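Local coordinates for protein 6-phospho-beta-d glycosidase (Streptococcus pyogenes, PDB 5FOO) that probably hydrolyses 6-phosphorylated beta-glucosides as a family 1 glycoside hydrolase, and holds 6-phosphocyclophellitol in its active-site pocket, at residues R81-F86 with S146-E151; Q128-W133 with V139-A144; A255-K260 with D358-F363; A345-A350 with I404-N409. The protein carries 1 engineered substitution. All coordinates share one frame; numbering follows the deposited sequence.

In the fold
The chain folds as an eight-stranded parallel barrel ringed by helices, the TIM barrel of glycoside hydrolase family 1. Contacts 1 and 2 share helix 136-153 and touch, their centres about 13 Å apart; the two segments of contact 2 both fall between those of contact 1 in the sequence. Contacts 3 and 4 come later, with centres about 15 Å apart and segments that alternate along the chain, and residues of 358-363 reach over to 404-409. Contact 4 lies about 36 Å from contact 1, centre to centre, across the chain's centre. Contacts 1 and 2 join outer elements on one side, while contacts 3 and 4 join outer helices to the approaches of the last two barrel strands.

Contact 1: residues R81-F86 with S146-E151; sequences RLIDDF and SKVCFE
Leu-82 and Ile-83, where the short helix 79-82 gives way to loop, lay their side chains against Val-148 and Cys-149 of helix 136-153. The leucine shows how one branch can serve two partners. Its CB heads for the helix, and because CG lies anti to the backbone N (chi1 -173°), the chain carries on toward the helix. CG arrives 4.3 Å from CG1 of Val-148, the first atom to approach the helix. At CG the two methyls part. CD1 stays farther off, whereas CD2, the extended branch, makes the contact, coming down between two residues adjacent in sequence, with Val-148 CG1 at 4.0 Å from CD2 and Cys-149 SG at 3.5 Å from CD2. The leucine and valine side chains slide past one another in opposite directions, so they meet alongside.

Val-148 is used on both of its branches. While CG1 receives the leucine, CG2 lies 4.0 Å from CD1 of Ile-83, the tip of a side chain that starts off beside the helix and bends nearer at its end. Phe-145 extends this patch along the same helix, touching Leu-82 and Ile-83, and Phe-153 adds a further contact to Leu-82.

All four touching residues are buried, and what passes between the segments is methyl against methyl or methyl against sulfur. Shape and the exclusion of water, with no directional bond, therefore hold the helix 79-82 exit against the outer helix of the barrel.

Contact 2: residues Q128-W133 with V139-A144; sequences QAYGGW and VDLFVA
Trp-133 turns its CG away from its own carbonyl carbon (chi1 -64°), while Phe-142 sets its CG anti to the backbone N (chi1 177°), and these two choices bring the edge of the indole up to the face of the phenyl ring. The result is a T-shaped pair: the outer edge of the six-membered indole ring meets one face of Phe-142, with planes at 83° and centroids 5.1 Å apart. CH2 of Trp-133 leads, 3.7 Å from CG of Phe-142 and displaced from the ring centre toward its rim, and the neighbouring CZ3 follows at 4.0 Å from Phe-142 CD2.

Further back along the same indole edge, CE3 of Trp-133 rests 4.4 Å from CG2 of Val-139, one turn earlier on helix 136-153. Tyr-130 makes a looser touch, its CE2 lying 4.5 Å from CD1 of Leu-141, while its hydroxyl is hydrogen-bonded to Glu-87. Trp-79 packs on both Trp-133 and Phe-142, and Val-192 and Leu-196 of helix 186-208 also meet the indole.

An indole C-H edge directed at the Phe-142 face is a mildly favourable electrostatic arrangement within an otherwise apolar, largely buried contact.

Contact 3: residues A255-K260 with D358-F363; sequences AAVHGK and DNIPWF
The C-terminal end of helix 235-258 meets the turn that feeds barrel strand 362-367, and a histidine-carboxylate hydrogen bond links them. His-258 NE2 donates to OD2 of Asp-358 across 3.0 Å, with a noticeably bent N-H...O angle of 141°. The oxygen sits near the plane of the imidazole, at its edge. The carboxylate is turned steeply against the ring, and NE2 meets OD2 from above the carboxylate plane, 41° out of it. The other ring nitrogen, ND1, is bonded to Glu-254 one turn back; with a carboxylate at each ring nitrogen the imidazole is fixed in rotation and would probably tend toward the protonated state. CG1 of Val-257 lies over the centre of one imidazole face.

In the TIM barrel such a turn closes the step from one outer helix, here 344-356, into the next strand; strand 362-367 carries Glu-366 of the ligand pocket. An apolar touch joins the same segments, CD1 of Ile-360 lying 4.0 Å from CG2 of Val-257. Chi1 of Ile-360 (62°) sets its CG1, and the nearly extended chain beyond carries CD1 to the valine methyl. Val-257 also packs on Leu-294 of strand 293-297, and Ile-360 on Met-353 of helix 344-356.

Contact 4: residues A345-A350 with I404-N409; sequences AVYDIA and IEAGSN
Ser-408 and Ala-350 form the centre of this contact, where helix 344-356 meets the chain leaving helix 387-405. OG of Ser-408 donates a hydrogen bond to the backbone O of Ala-350 across 2.8 Å. It approaches the carbonyl from the side, with a C=O...OG angle of 114° and a tilt of 33° from the carbonyl plane. CB of Ser-408 also presses on CB of Ala-350 at 3.7 Å, so the serine makes one polar and one apolar contact with a single helix residue. Its OG lies anti to the backbone N (chi1 -164°), which aims the hydroxyl at the helix. Alongside, CE1 of Tyr-347 lies 4.2 Å from CB of Ala-406, and the tyrosine ring also takes a cation-pi contact from Lys-402.

The next shell holds the chain on both sides of the serine. Helix 387-405 ends in a Schellman motif, where Gly-407, with positive phi, bonds from its N to Ile-404 O at 3.0 Å and turns the chain toward Ser-408. Outside the two segments, Trp-362 NE1 is hydrogen-bonded directly to the serine OG, while Asn-359 holds Gly-407 O and Asn-409 N through its amide, and Arg-354 reaches Ala-406 O.

The buried serine hydroxyl is thus engaged twice, giving its proton to a helix carbonyl and meeting an indole N-H. This satisfies its polarity and ties the exit of helix 387-405 both to helix 344-356 and to the strand between them in sequence.

Contact 1: residues R81-F86 with S146-E151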
loop_
_atom_site.group_PDB
_atom_site.type_symbol
_atom_site.label_atom_id
_atom_site.label_comp_id
_atom_site.label_asym_id
_atom_site.label_seq_id
_atom_site.Cartn_x
_atom_site.Cartn_y
_atom_site.Cartn_z
ATOM N N ARG A 81 -16.776 1.415 6.965
ATOM C CA ARG A 81 -17.693 2.568 6.703
ATOM C C ARG A 81 -18.814 2.204 5.743
ATOM O O ARG A 81 -19.928 2.607 5.950
ATOM C CB ARG A 81 -16.912 3.764 6.112
ATOM C CG ARG A 81 -17.768 4.975 5.854
ATOM C CD ARG A 81 -16.973 6.139 5.368
ATOM N NE ARG A 81 -16.014 6.649 6.324
ATOM C CZ ARG A 81 -16.284 7.332 7.423
ATOM N NH1 ARG A 81 -17.497 7.603 7.761
ATOM N NH2 ARG A 81 -15.265 7.767 8.214
ATOM N N LEU A 82 -18.504 1.486 4.674
ATOM C CA LEU A 82 -19.509 1.230 3.608
ATOM C C LEU A 82 -20.572 0.196 3.993
ATOM O O LEU A 82 -21.717 0.295 3.559
ATOM C CB LEU A 82 -18.855 0.779 2.322
ATOM C CG LEU A 82 -19.790 0.653 1.096
ATOM C CD1 LEU A 82 -20.603 1.957 0.857
ATOM C CD2 LEU A 82 -18.936 0.320 -0.120
ATOM N N ILE A 83 -20.192 -0.804 4.788
ATOM C CA ILE A 83 -21.056 -1.920 5.052
ATOM C C ILE A 83 -21.720 -1.869 6.414
ATOM O O ILE A 83 -21.110 -1.524 7.414
ATOM C CB ILE A 83 -20.294 -3.245 4.844
ATOM C CG1 ILE A 83 -19.810 -3.386 3.402
ATOM C CG2 ILE A 83 -21.178 -4.441 5.239
ATOM C CD1 ILE A 83 -20.899 -3.300 2.314
ATOM N N ASP A 84 -23.004 -2.198 6.436
ATOM C CA ASP A 84 -23.785 -2.199 7.638
ATOM C C ASP A 84 -23.682 -3.622 8.231
ATOM O O ASP A 84 -22.992 -3.829 9.216
ATOM C CB ASP A 84 -25.225 -1.767 7.315
ATOM C CG ASP A 84 -26.196 -1.939 8.504
ATOM O OD1 ASP A 84 -25.819 -2.289 9.636
ATOM O OD2 ASP A 84 -27.382 -1.761 8.286
ATOM N N ASP A 85 -24.283 -4.612 7.572
ATOM C CA ASP A 85 -24.297 -5.975 8.081
ATOM C C ASP A 85 -23.257 -6.678 7.201
ATOM O O ASP A 85 -23.426 -6.780 5.996
ATOM C CB ASP A 85 -25.737 -6.536 7.952
ATOM C CG ASP A 85 -25.840 -8.064 8.181
ATOM O OD1 ASP A 85 -24.830 -8.785 8.285
ATOM O OD2 ASP A 85 -27.001 -8.547 8.194
ATOM N N PHE A 86 -22.164 -7.113 7.806
ATOM C CA PHE A 86 -21.081 -7.766 7.097
ATOM C C PHE A 86 -21.461 -9.079 6.434
ATOM O O PHE A 86 -20.915 -9.399 5.393
ATOM C CB PHE A 86 -19.892 -8.040 8.010
ATOM C CG PHE A 86 -19.233 -6.819 8.544
ATOM C CD1 PHE A 86 -18.719 -5.863 7.701
ATOM C CD2 PHE A 86 -19.062 -6.654 9.894
ATOM C CE1 PHE A 86 -18.098 -4.741 8.198
ATOM C CE2 PHE A 86 -18.420 -5.531 10.402
ATOM C CZ PHE A 86 -17.929 -4.573 9.549
ATOM N N SER A 146 -16.690 -5.968 -2.018
ATOM C CA SER A 146 -16.102 -5.483 -3.285
ATOM C C SER A 146 -17.196 -5.312 -4.348
ATOM O O SER A 146 -17.188 -4.299 -5.081
ATOM C CB SER A 146 -14.938 -6.363 -3.786
ATOM O OG SER A 146 -15.421 -7.580 -4.389
ATOM N N LYS A 147 -18.136 -6.269 -4.404
ATOM C CA LYS A 147 -19.278 -6.173 -5.321
ATOM C C LYS A 147 -20.144 -4.930 -5.058
ATOM O O LYS A 147 -20.548 -4.243 -6.005
ATOM C CB LYS A 147 -20.205 -7.367 -5.211
ATOM C CG LYS A 147 -19.863 -8.611 -5.956
ATOM C CD LYS A 147 -21.154 -9.468 -5.990
ATOM C CE LYS A 147 -21.011 -10.714 -6.812
ATOM N NZ LYS A 147 -20.414 -11.827 -6.016
ATOM N N VAL A 148 -20.434 -4.623 -3.789
ATOM C CA VAL A 148 -21.122 -3.347 -3.498
ATOM C C VAL A 148 -20.344 -2.201 -4.135
ATOM O O VAL A 148 -20.938 -1.410 -4.860
ATOM C CB VAL A 148 -21.359 -3.098 -1.974
ATOM C CG1 VAL A 148 -21.944 -1.757 -1.713
ATOM C CG2 VAL A 148 -22.278 -4.174 -1.372
ATOM N N CYS A 149 -19.019 -2.123 -3.879
ATOM C CA CYS A 149 -18.184 -1.037 -4.409
ATOM C C CYS A 149 -18.282 -0.933 -5.954
ATOM O O CYS A 149 -18.544 0.113 -6.510
ATOM C CB CYS A 149 -16.748 -1.231 -4.010
ATOM S SG CYS A 149 -16.470 -1.020 -2.215
ATOM N N PHE A 150 -18.071 -2.040 -6.630
ATOM C CA PHE A 150 -18.161 -2.052 -8.098
ATOM C C PHE A 150 -19.590 -1.626 -8.632
ATOM O O PHE A 150 -19.673 -0.807 -9.547
ATOM C CB PHE A 150 -17.789 -3.398 -8.633
ATOM C CG PHE A 150 -16.465 -3.916 -8.133
ATOM C CD1 PHE A 150 -15.383 -3.065 -7.926
ATOM C CD2 PHE A 150 -16.291 -5.284 -7.949
ATOM C CE1 PHE A 150 -14.153 -3.574 -7.502
ATOM C CE2 PHE A 150 -15.078 -5.793 -7.588
ATOM C CZ PHE A 150 -13.994 -4.935 -7.353
ATOM N N GLU A 151 -20.656 -2.135 -8.024
ATOM C CA GLU A 151 -22.016 -1.771 -8.401
ATOM C C GLU A 151 -22.316 -0.308 -8.150
ATOM O O GLU A 151 -22.939 0.339 -8.969
ATOM C CB GLU A 151 -23.016 -2.651 -7.657
ATOM C CG GLU A 151 -22.918 -4.077 -8.168
ATOM C CD GLU A 151 -23.600 -5.107 -7.313
ATOM O OE1 GLU A 151 -24.241 -4.746 -6.315
ATOM O OE2 GLU A 151 -23.510 -6.306 -7.678
#

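Contact 2: residues Q128-W133 with V139-A144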
loop_
_atom_site.group_PDB
_atom_site.type_symbol
_atom_site.label_atom_id
_atom_site.label_comp_id
_atom_site.label_asym_id
_atom_site.label_seq_id
_atom_site.Cartn_x
_atom_site.Cartn_y
_atom_site.Cartn_z
ATOM N N GLN A 128 -12.753 -11.041 15.471
ATOM C CA GLN A 128 -13.270 -11.686 16.730
ATOM C C GLN A 128 -14.129 -12.885 16.398
ATOM O O GLN A 128 -13.923 -13.959 16.911
ATOM C CB GLN A 128 -14.057 -10.668 17.613
ATOM C CG GLN A 128 -13.161 -9.604 18.280
ATOM C CD GLN A 128 -13.908 -8.422 18.928
ATOM O OE1 GLN A 128 -15.037 -8.087 18.573
ATOM N NE2 GLN A 128 -13.221 -7.730 19.801
ATOM N N ALA A 129 -15.052 -12.743 15.465
ATOM C CA ALA A 129 -15.900 -13.848 15.092
ATOM C C ALA A 129 -15.227 -15.020 14.364
ATOM O O ALA A 129 -15.633 -16.188 14.560
ATOM C CB ALA A 129 -17.091 -13.350 14.285
ATOM N N TYR A 130 -14.240 -14.760 13.502
ATOM C CA TYR A 130 -13.746 -15.832 12.643
ATOM C C TYR A 130 -12.259 -15.976 12.475
ATOM O O TYR A 130 -11.855 -16.792 11.710
ATOM C CB TYR A 130 -14.295 -15.637 11.248
ATOM C CG TYR A 130 -15.780 -15.513 11.116
ATOM C CD1 TYR A 130 -16.626 -16.645 11.285
ATOM C CD2 TYR A 130 -16.357 -14.293 10.725
ATOM C CE1 TYR A 130 -17.998 -16.528 11.137
ATOM C CE2 TYR A 130 -17.722 -14.169 10.574
ATOM C CZ TYR A 130 -18.531 -15.288 10.782
ATOM O OH TYR A 130 -19.868 -15.135 10.607
ATOM N N GLY A 131 -11.452 -15.171 13.131
ATOM C CA GLY A 131 -10.036 -15.163 12.864
ATOM C C GLY A 131 -9.648 -14.269 11.671
ATOM O O GLY A 131 -8.493 -14.288 11.203
ATOM N N GLY A 132 -10.568 -13.456 11.192
ATOM C CA GLY A 132 -10.163 -12.471 10.210
ATOM C C GLY A 132 -9.763 -13.086 8.884
ATOM O O GLY A 132 -10.445 -13.962 8.377
ATOM N N TRP A 133 -8.631 -12.639 8.344
ATOM C CA TRP A 133 -8.112 -13.195 7.108
ATOM C C TRP A 133 -7.736 -14.690 7.222
ATOM O O TRP A 133 -7.447 -15.357 6.205
ATOM C CB TRP A 133 -6.894 -12.389 6.618
ATOM C CG TRP A 133 -7.245 -10.973 6.257
ATOM C CD1 TRP A 133 -6.823 -9.861 6.890
ATOM C CD2 TRP A 133 -8.126 -10.534 5.208
ATOM N NE1 TRP A 133 -7.334 -8.737 6.276
ATOM C CE2 TRP A 133 -8.142 -9.116 5.245
ATOM C CE3 TRP A 133 -8.861 -11.187 4.234
ATOM C CZ2 TRP A 133 -8.870 -8.342 4.341
ATOM C CZ3 TRP A 133 -9.609 -10.418 3.295
ATOM C CH2 TRP A 133 -9.602 -9.014 3.359
ATOM N N VAL A 139 -13.071 -14.062 3.644
ATOM C CA VAL A 139 -12.710 -13.775 2.256
ATOM C C VAL A 139 -13.944 -13.612 1.411
ATOM O O VAL A 139 -14.025 -12.702 0.594
ATOM C CB VAL A 139 -11.857 -14.871 1.656
ATOM C CG1 VAL A 139 -11.831 -14.793 0.122
ATOM C CG2 VAL A 139 -10.446 -14.716 2.215
ATOM N N ASP A 140 -14.916 -14.483 1.604
ATOM C CA ASP A 140 -16.200 -14.351 0.868
ATOM C C ASP A 140 -16.933 -13.086 1.233
ATOM O O ASP A 140 -17.515 -12.491 0.379
ATOM C CB ASP A 140 -17.123 -15.554 1.113
ATOM C CG ASP A 140 -16.683 -16.802 0.343
ATOM O OD1 ASP A 140 -16.044 -16.711 -0.711
ATOM O OD2 ASP A 140 -16.984 -17.906 0.791
ATOM N N LEU A 141 -16.929 -12.679 2.506
ATOM C CA LEU A 141 -17.582 -11.444 2.893
ATOM C C LEU A 141 -16.839 -10.185 2.277
ATOM O O LEU A 141 -17.469 -9.183 1.900
ATOM C CB LEU A 141 -17.665 -11.346 4.408
ATOM C CG LEU A 141 -18.396 -12.453 5.154
ATOM C CD1 LEU A 141 -18.451 -12.173 6.637
ATOM C CD2 LEU A 141 -19.804 -12.652 4.604
ATOM N N PHE A 142 -15.517 -10.274 2.164
ATOM C CA PHE A 142 -14.734 -9.237 1.484
ATOM C C PHE A 142 -15.172 -9.101 0.008
ATOM O O PHE A 142 -15.346 -7.999 -0.513
ATOM C CB PHE A 142 -13.232 -9.532 1.642
ATOM C CG PHE A 142 -12.315 -8.589 0.935
ATOM C CD1 PHE A 142 -12.259 -7.270 1.286
ATOM C CD2 PHE A 142 -11.434 -9.066 -0.011
ATOM C CE1 PHE A 142 -11.400 -6.427 0.677
ATOM C CE2 PHE A 142 -10.585 -8.205 -0.645
ATOM C CZ PHE A 142 -10.578 -6.893 -0.309
ATOM N N VAL A 143 -15.395 -10.227 -0.629
ATOM C CA VAL A 143 -15.897 -10.247 -2.015
ATOM C C VAL A 143 -17.240 -9.595 -2.130
ATOM O O VAL A 143 -17.478 -8.839 -3.047
ATOM C CB VAL A 143 -15.992 -11.698 -2.579
ATOM C CG1 VAL A 143 -16.692 -11.753 -3.943
ATOM C CG2 VAL A 143 -14.595 -12.311 -2.653
ATOM N N ALA A 144 -18.134 -9.881 -1.212
ATOM C CA ALA A 144 -19.424 -9.249 -1.243
ATOM C C ALA A 144 -19.326 -7.741 -1.060
ATOM O O ALA A 144 -20.036 -6.959 -1.747
ATOM C CB ALA A 144 -20.330 -9.898 -0.240
#

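Contact 3: residues A255-K260 with D358-F363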
loop_
_atom_site.group_PDB
_atom_site.type_symbol
_atom_site.label_atom_id
_atom_site.label_comp_id
_atom_site.label_asym_id
_atom_site.label_seq_id
_atom_site.Cartn_x
_atom_site.Cartn_y
_atom_site.Cartn_z
ATOM N N ALA A 255 1.366 -14.939 -7.934
ATOM C CA ALA A 255 -0.073 -15.124 -7.894
ATOM C C ALA A 255 -0.862 -14.009 -8.628
ATOM O O ALA A 255 -1.776 -14.307 -9.385
ATOM C CB ALA A 255 -0.562 -15.227 -6.485
ATOM N N ALA A 256 -0.504 -12.744 -8.426
ATOM C CA ALA A 256 -1.190 -11.626 -9.095
ATOM C C ALA A 256 -1.086 -11.660 -10.641
ATOM O O ALA A 256 -2.085 -11.489 -11.312
ATOM C CB ALA A 256 -0.673 -10.304 -8.594
ATOM N N VAL A 257 0.125 -11.868 -11.157
ATOM C CA VAL A 257 0.447 -11.682 -12.538
ATOM C C VAL A 257 0.320 -13.005 -13.315
ATOM O O VAL A 257 -0.253 -13.016 -14.364
ATOM C CB VAL A 257 1.887 -11.191 -12.681
ATOM C CG1 VAL A 257 2.276 -11.081 -14.135
ATOM C CG2 VAL A 257 2.097 -9.836 -11.958
ATOM N N HIS A 258 0.879 -14.104 -12.799
ATOM C CA HIS A 258 0.884 -15.377 -13.462
ATOM C C HIS A 258 -0.107 -16.315 -12.896
ATOM O O HIS A 258 -0.265 -17.336 -13.470
ATOM C CB HIS A 258 2.276 -16.022 -13.537
ATOM C CG HIS A 258 3.280 -15.197 -14.294
ATOM N ND1 HIS A 258 4.447 -14.727 -13.726
ATOM C CD2 HIS A 258 3.260 -14.698 -15.556
ATOM C CE1 HIS A 258 5.122 -14.012 -14.608
ATOM N NE2 HIS A 258 4.402 -13.946 -15.716
ATOM N N GLY A 259 -0.833 -15.984 -11.838
ATOM C CA GLY A 259 -1.925 -16.876 -11.383
ATOM C C GLY A 259 -1.424 -18.221 -10.802
ATOM O O GLY A 259 -2.173 -19.205 -10.809
ATOM N N LYS A 260 -0.183 -18.251 -10.297
ATOM C CA LYS A 260 0.420 -19.447 -9.688
ATOM C C LYS A 260 1.246 -19.031 -8.491
ATOM O O LYS A 260 1.738 -17.909 -8.415
ATOM C CB LYS A 260 1.371 -20.184 -10.658
ATOM C CG LYS A 260 0.895 -20.361 -12.082
ATOM N N ASP A 358 6.490 -9.842 -17.748
ATOM C CA ASP A 358 5.923 -9.679 -19.087
ATOM C C ASP A 358 5.737 -8.211 -19.415
ATOM O O ASP A 358 4.860 -7.842 -20.170
ATOM C CB ASP A 358 4.576 -10.369 -19.170
ATOM C CG ASP A 358 4.653 -11.816 -18.811
ATOM O OD1 ASP A 358 5.593 -12.477 -19.234
ATOM O OD2 ASP A 358 3.770 -12.319 -18.109
ATOM N N ASN A 359 6.534 -7.359 -18.791
ATOM C CA ASN A 359 6.301 -5.930 -18.862
ATOM C C ASN A 359 4.842 -5.475 -18.784
ATOM O O ASN A 359 4.485 -4.478 -19.443
ATOM C CB ASN A 359 6.918 -5.412 -20.167
ATOM C CG ASN A 359 7.482 -4.015 -20.046
ATOM O OD1 ASN A 359 7.735 -3.466 -18.954
ATOM N ND2 ASN A 359 7.728 -3.436 -21.189
ATOM N N ILE A 360 3.994 -6.141 -17.982
ATOM C CA ILE A 360 2.662 -5.608 -17.819
ATOM C C ILE A 360 2.618 -4.143 -17.261
ATOM O O ILE A 360 3.590 -3.639 -16.668
ATOM C CB ILE A 360 1.770 -6.454 -16.916
ATOM C CG1 ILE A 360 2.315 -6.550 -15.509
ATOM C CG2 ILE A 360 1.521 -7.845 -17.506
ATOM C CD1 ILE A 360 1.214 -6.960 -14.565
ATOM N N PRO A 361 1.466 -3.483 -17.406
ATOM C CA PRO A 361 1.480 -2.106 -16.872
ATOM C C PRO A 361 1.585 -2.020 -15.352
ATOM O O PRO A 361 0.981 -2.832 -14.633
ATOM C CB PRO A 361 0.170 -1.488 -17.394
ATOM C CG PRO A 361 -0.337 -2.445 -18.462
ATOM C CD PRO A 361 0.243 -3.792 -18.175
ATOM N N TRP A 362 2.329 -1.018 -14.884
ATOM C CA TRP A 362 2.459 -0.770 -13.443
ATOM C C TRP A 362 2.744 0.694 -13.207
ATOM O O TRP A 362 3.222 1.375 -14.107
ATOM C CB TRP A 362 3.583 -1.659 -12.868
ATOM C CG TRP A 362 4.950 -1.279 -13.366
ATOM C CD1 TRP A 362 5.502 -1.641 -14.570
ATOM C CD2 TRP A 362 5.938 -0.477 -12.699
ATOM N NE1 TRP A 362 6.762 -1.106 -14.691
ATOM C CE2 TRP A 362 7.058 -0.392 -13.563
ATOM C CE3 TRP A 362 5.992 0.185 -11.460
ATOM C CZ2 TRP A 362 8.213 0.325 -13.230
ATOM C CZ3 TRP A 362 7.133 0.897 -11.132
ATOM C CH2 TRP A 362 8.232 0.953 -12.014
ATOM N N PHE A 363 2.407 1.189 -12.025
ATOM C CA PHE A 363 2.867 2.502 -11.566
ATOM C C PHE A 363 3.470 2.497 -10.142
ATOM O O PHE A 363 3.197 1.615 -9.332
ATOM C CB PHE A 363 1.760 3.530 -11.658
ATOM C CG PHE A 363 0.747 3.474 -10.564
ATOM C CD1 PHE A 363 -0.061 2.371 -10.388
ATOM C CD2 PHE A 363 0.538 4.593 -9.718
ATOM C CE1 PHE A 363 -1.031 2.387 -9.417
ATOM C CE2 PHE A 363 -0.414 4.573 -8.738
ATOM C CZ PHE A 363 -1.224 3.476 -8.610
#

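Contact 4: residues A345-A350 with I404-N409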
loop_
_atom_site.group_PDB
_atom_site.type_symbol
_atom_site.label_atom_id
_atom_site.label_comp_id
_atom_site.label_asym_id
_atom_site.label_seq_id
_atom_site.Cartn_x
_atom_site.Cartn_y
_atom_site.Cartn_z
ATOM N N ALA A 345 17.155 1.584 -6.441
ATOM C CA ALA A 345 16.249 0.442 -6.377
ATOM C C ALA A 345 15.015 0.599 -7.277
ATOM O O ALA A 345 14.439 -0.387 -7.716
ATOM C CB ALA A 345 15.800 0.159 -4.934
ATOM N N VAL A 346 14.582 1.832 -7.512
ATOM C CA VAL A 346 13.435 2.062 -8.428
ATOM C C VAL A 346 13.699 1.567 -9.830
ATOM O O VAL A 346 12.821 1.008 -10.438
ATOM C CB VAL A 346 13.076 3.508 -8.498
ATOM C CG1 VAL A 346 11.945 3.740 -9.536
ATOM C CG2 VAL A 346 12.635 3.984 -7.124
ATOM N N TYR A 347 14.924 1.773 -10.324
ATOM C CA TYR A 347 15.338 1.276 -11.621
ATOM C C TYR A 347 15.340 -0.231 -11.587
ATOM O O TYR A 347 14.756 -0.894 -12.476
ATOM C CB TYR A 347 16.734 1.825 -11.987
ATOM C CG TYR A 347 17.330 1.244 -13.252
ATOM C CD1 TYR A 347 16.951 1.694 -14.546
ATOM C CD2 TYR A 347 18.269 0.255 -13.178
ATOM C CE1 TYR A 347 17.522 1.149 -15.699
ATOM C CE2 TYR A 347 18.799 -0.312 -14.314
ATOM C CZ TYR A 347 18.432 0.145 -15.550
ATOM O OH TYR A 347 19.029 -0.495 -16.581
ATOM N N ASP A 348 15.927 -0.813 -10.535
ATOM C CA ASP A 348 15.915 -2.288 -10.423
ATOM C C ASP A 348 14.516 -2.891 -10.453
ATOM O O ASP A 348 14.324 -3.925 -11.072
ATOM C CB ASP A 348 16.672 -2.811 -9.186
ATOM C CG ASP A 348 18.190 -2.476 -9.232
ATOM O OD1 ASP A 348 18.772 -2.307 -10.313
ATOM O OD2 ASP A 348 18.799 -2.341 -8.168
ATOM N N ILE A 349 13.566 -2.265 -9.765
ATOM C CA ILE A 349 12.164 -2.691 -9.821
ATOM C C ILE A 349 11.631 -2.598 -11.293
ATOM O O ILE A 349 10.921 -3.475 -11.785
ATOM C CB ILE A 349 11.344 -1.808 -8.880
ATOM C CG1 ILE A 349 11.650 -2.195 -7.388
ATOM C CG2 ILE A 349 9.876 -1.920 -9.122
ATOM C CD1 ILE A 349 11.095 -1.191 -6.387
ATOM N N ALA A 350 11.990 -1.519 -11.959
ATOM C CA ALA A 350 11.498 -1.270 -13.319
ATOM C C ALA A 350 12.007 -2.334 -14.278
ATOM O O ALA A 350 11.226 -2.849 -15.079
ATOM C CB ALA A 350 11.879 0.140 -13.771
ATOM N N ILE A 404 11.753 3.769 -17.388
ATOM C CA ILE A 404 10.885 3.993 -18.561
ATOM C C ILE A 404 11.725 4.091 -19.858
ATOM O O ILE A 404 11.382 3.521 -20.835
ATOM C CB ILE A 404 10.051 5.283 -18.388
ATOM C CG1 ILE A 404 9.107 5.117 -17.155
ATOM C CG2 ILE A 404 9.273 5.618 -19.670
ATOM C CD1 ILE A 404 8.499 6.380 -16.565
ATOM N N GLU A 405 12.850 4.803 -19.837
ATOM C CA GLU A 405 13.708 4.900 -21.034
ATOM C C GLU A 405 14.266 3.527 -21.448
ATOM O O GLU A 405 14.471 3.258 -22.631
ATOM C CB GLU A 405 14.857 5.900 -20.840
ATOM C CG GLU A 405 15.261 6.571 -22.137
ATOM C CD GLU A 405 14.403 7.811 -22.481
ATOM O OE1 GLU A 405 13.190 7.898 -22.149
ATOM O OE2 GLU A 405 14.978 8.748 -23.064
ATOM N N ALA A 406 14.462 2.648 -20.481
ATOM C CA ALA A 406 14.974 1.317 -20.742
ATOM C C ALA A 406 13.880 0.379 -21.163
ATOM O O ALA A 406 14.127 -0.799 -21.363
ATOM C CB ALA A 406 15.718 0.799 -19.492
ATOM N N GLY A 407 12.638 0.847 -21.252
ATOM C CA GLY A 407 11.573 -0.011 -21.757
ATOM C C GLY A 407 10.549 -0.469 -20.709
ATOM O O GLY A 407 9.563 -1.110 -21.101
ATOM N N SER A 408 10.726 -0.134 -19.406
ATOM C CA SER A 408 9.718 -0.560 -18.433
ATOM C C SER A 408 8.367 0.140 -18.653
ATOM O O SER A 408 8.286 1.374 -18.768
ATOM C CB SER A 408 10.169 -0.347 -16.976
ATOM O OG SER A 408 9.327 -1.098 -16.108
ATOM N N ASN A 409 7.304 -0.628 -18.583
ATOM C CA ASN A 409 5.974 -0.129 -18.833
ATOM C C ASN A 409 5.320 0.500 -17.578
ATOM O O ASN A 409 4.288 0.045 -17.075
ATOM C CB ASN A 409 5.205 -1.320 -19.369
ATOM C CG ASN A 409 3.847 -0.986 -19.950
ATOM O OD1 ASN A 409 3.528 0.114 -20.239
ATOM N ND2 ASN A 409 3.037 -1.997 -20.089
#